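Local coordinates for putative uncharacterized protein (Mycobacterium avium, PDB 2Z6V), which is a sulfotransferase that probably transfers a sulfuryl group from PAPS to an acceptor, at residues 34-40 and 78-84. Numbering follows the deposited sequence.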
loop_
_atom_site.group_PDB
_atom_site.type_symbol
_atom_site.label_atom_id
_atom_site.label_comp_id
_atom_site.label_asym_id
_atom_site.label_seq_id
_atom_site.Cartn_x
_atom_site.Cartn_y
_atom_site.Cartn_z
ATOM N N PHE A 34 7.743 -14.398 16.684
ATOM C CA PHE A 34 6.425 -14.576 17.255
ATOM C C PHE A 34 6.477 -14.422 18.770
ATOM O O PHE A 34 5.642 -13.724 19.353
ATOM C CB PHE A 34 5.862 -15.951 16.907
ATOM C CG PHE A 34 4.467 -16.175 17.416
ATOM C CD1 PHE A 34 3.369 -15.918 16.610
ATOM C CD2 PHE A 34 4.249 -16.629 18.713
ATOM C CE1 PHE A 34 2.066 -16.109 17.090
ATOM C CE2 PHE A 34 2.954 -16.824 19.205
ATOM C CZ PHE A 34 1.861 -16.564 18.393
ATOM N N LYS A 35 7.452 -15.069 19.410
ATOM C CA LYS A 35 7.571 -14.991 20.867
ATOM C C LYS A 35 7.714 -13.556 21.351
ATOM O O LYS A 35 7.091 -13.160 22.337
ATOM C CB LYS A 35 8.765 -15.810 21.365
ATOM C CG LYS A 35 8.628 -17.304 21.162
ATOM C CD LYS A 35 9.764 -18.039 21.855
ATOM C CE LYS A 35 9.817 -19.513 21.460
ATOM N NZ LYS A 35 10.154 -19.684 20.012
ATOM N N LEU A 36 8.537 -12.782 20.651
ATOM C CA LEU A 36 8.769 -11.394 21.011
ATOM C C LEU A 36 7.471 -10.593 20.884
ATOM O O LEU A 36 7.129 -9.804 21.773
ATOM C CB LEU A 36 9.863 -10.804 20.116
ATOM C CG LEU A 36 10.333 -9.376 20.411
ATOM C CD1 LEU A 36 10.763 -9.257 21.871
ATOM C CD2 LEU A 36 11.478 -9.011 19.462
ATOM N N ALA A 37 6.750 -10.803 19.786
ATOM C CA ALA A 37 5.480 -10.115 19.558
ATOM C C ALA A 37 4.467 -10.487 20.645
ATOM O O ALA A 37 3.676 -9.655 21.083
ATOM C CB ALA A 37 4.929 -10.477 18.178
ATOM N N ALA A 38 4.496 -11.746 21.074
ATOM C CA ALA A 38 3.592 -12.227 22.111
ATOM C C ALA A 38 3.991 -11.586 23.431
ATOM O O ALA A 38 3.159 -11.286 24.286
ATOM C CB ALA A 38 3.689 -13.736 22.215
ATOM N N GLN A 39 5.289 -11.374 23.576
ATOM C CA GLN A 39 5.862 -10.772 24.765
ATOM C C GLN A 39 5.397 -9.327 24.861
ATOM O O GLN A 39 4.828 -8.926 25.873
ATOM C CB GLN A 39 7.379 -10.842 24.660
ATOM C CG GLN A 39 8.148 -10.576 25.921
ATOM C CD GLN A 39 9.638 -10.843 25.715
ATOM O OE1 GLN A 39 10.038 -11.958 25.346
ATOM N NE2 GLN A 39 10.464 -9.818 25.940
ATOM N N ARG A 40 5.624 -8.558 23.799
ATOM C CA ARG A 40 5.234 -7.150 23.754
ATOM C C ARG A 40 3.737 -6.916 23.898
ATOM O O ARG A 40 3.314 -6.113 24.726
ATOM C CB ARG A 40 5.707 -6.500 22.447
ATOM C CG ARG A 40 7.218 -6.394 22.313
ATOM C CD ARG A 40 7.633 -5.749 21.003
ATOM N NE ARG A 40 9.086 -5.633 20.885
ATOM C CZ ARG A 40 9.713 -5.148 19.816
ATOM N NH1 ARG A 40 9.020 -4.729 18.765
ATOM N NH2 ARG A 40 11.036 -5.087 19.793
ATOM N N ASP A 78 12.503 -5.579 13.740
ATOM C CA ASP A 78 11.673 -4.799 14.649
ATOM C C ASP A 78 10.330 -4.492 13.983
ATOM O O ASP A 78 9.276 -4.550 14.625
ATOM C CB ASP A 78 12.369 -3.492 15.037
ATOM C CG ASP A 78 11.634 -2.757 16.145
ATOM O OD1 ASP A 78 11.416 -3.370 17.216
ATOM O OD2 ASP A 78 11.268 -1.574 15.945
ATOM N N ASP A 79 10.371 -4.168 12.695
ATOM C CA ASP A 79 9.149 -3.874 11.963
ATOM C C ASP A 79 8.282 -5.133 11.819
ATOM O O ASP A 79 7.057 -5.073 11.936
ATOM C CB ASP A 79 9.477 -3.296 10.578
ATOM C CG ASP A 79 9.985 -1.860 10.648
ATOM O OD1 ASP A 79 9.452 -1.077 11.461
ATOM O OD2 ASP A 79 10.905 -1.504 9.880
ATOM N N ALA A 80 8.929 -6.271 11.576
ATOM C CA ALA A 80 8.216 -7.533 11.418
ATOM C C ALA A 80 7.512 -7.889 12.717
ATOM O O ALA A 80 6.366 -8.344 12.709
ATOM C CB ALA A 80 9.181 -8.636 11.030
ATOM N N THR A 81 8.206 -7.663 13.831
ATOM C CA THR A 81 7.673 -7.954 15.155
ATOM C C THR A 81 6.439 -7.117 15.396
ATOM O O THR A 81 5.403 -7.639 15.776
ATOM C CB THR A 81 8.704 -7.647 16.254
ATOM O OG1 THR A 81 9.921 -8.344 15.966
ATOM C CG2 THR A 81 8.184 -8.091 17.624
ATOM N N ASN A 82 6.550 -5.813 15.165
ATOM C CA ASN A 82 5.412 -4.914 15.354
ATOM C C ASN A 82 4.238 -5.282 14.452
ATOM O O ASN A 82 3.082 -5.229 14.879
ATOM C CB ASN A 82 5.822 -3.464 15.101
ATOM C CG ASN A 82 6.765 -2.936 16.167
ATOM O OD1 ASN A 82 6.638 -3.281 17.343
ATOM N ND2 ASN A 82 7.704 -2.084 15.765
ATOM N N ALA A 83 4.540 -5.658 13.209
ATOM C CA ALA A 83 3.512 -6.044 12.256
ATOM C C ALA A 83 2.787 -7.292 12.757
ATOM O O ALA A 83 1.559 -7.349 12.741
ATOM C CB ALA A 83 4.133 -6.309 10.883
ATOM N N LEU A 84 3.553 -8.283 13.205
ATOM C CA LEU A 84 2.976 -9.519 13.716
ATOM C C LEU A 84 2.204 -9.258 15.005
ATOM O O LEU A 84 1.205 -9.927 15.284
ATOM C CB LEU A 84 4.076 -10.562 13.961
ATOM C CG LEU A 84 3.594 -11.946 14.410
ATOM C CD1 LEU A 84 2.623 -12.506 13.379
ATOM C CD2 LEU A 84 4.788 -12.875 14.591
#
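A37 and T81 mark the point where two helices pass each other, their CA atoms 5.4 Å apart; the axes come within 8.6 Å and cross at -59°. Small A37 sits at the crossing: A37 CB meets T81 O, 3.7 Å away, with T81 CG2 next to it. T81 CG2 is the central contact atom of helix 70-96. It sits between L36, A37 and R40, touching L36 CG at 3.7 Å and lying over one face of the R40 guanidinium. That methyl points across because T81 CG2 is anti to the backbone N; OG1 stays beside the N and bonds back to the carbonyl O of L77 in its own helix.

Toward the C-terminal end of 34-40 the contact turns polar. R40 runs out straight from CG to NE and forms a salt bridge to D78, both terminal nitrogens donating to a single oxygen, NH2 at 3.1 Å and NH1 at 3.2 Å from OD1. OD1 lies close to the guanidinium plane, but the carboxylate is turned 66° from it: NH2 comes in nearly along the C-O axis, NH1 from above the carboxylate plane. NH1 also makes a weak, bent bond to N82 OD1, one helical turn on from D78.

At the other end, L84 CD2 packs against F34, 3.6 Å from F34 CA and obliquely against the ring. Helix 50-64 packs beside this end, its W51 touching both F34 and L84, and L88, further along helix 70-96, extends the apolar patch. F24 of the N-terminal segment borders L36, R40 and D78. The contact thus lays helix 30-41 across the long helix 70-96, its centre about 21 Å from the centre of the chain, on helices that precede the central parallel sheet.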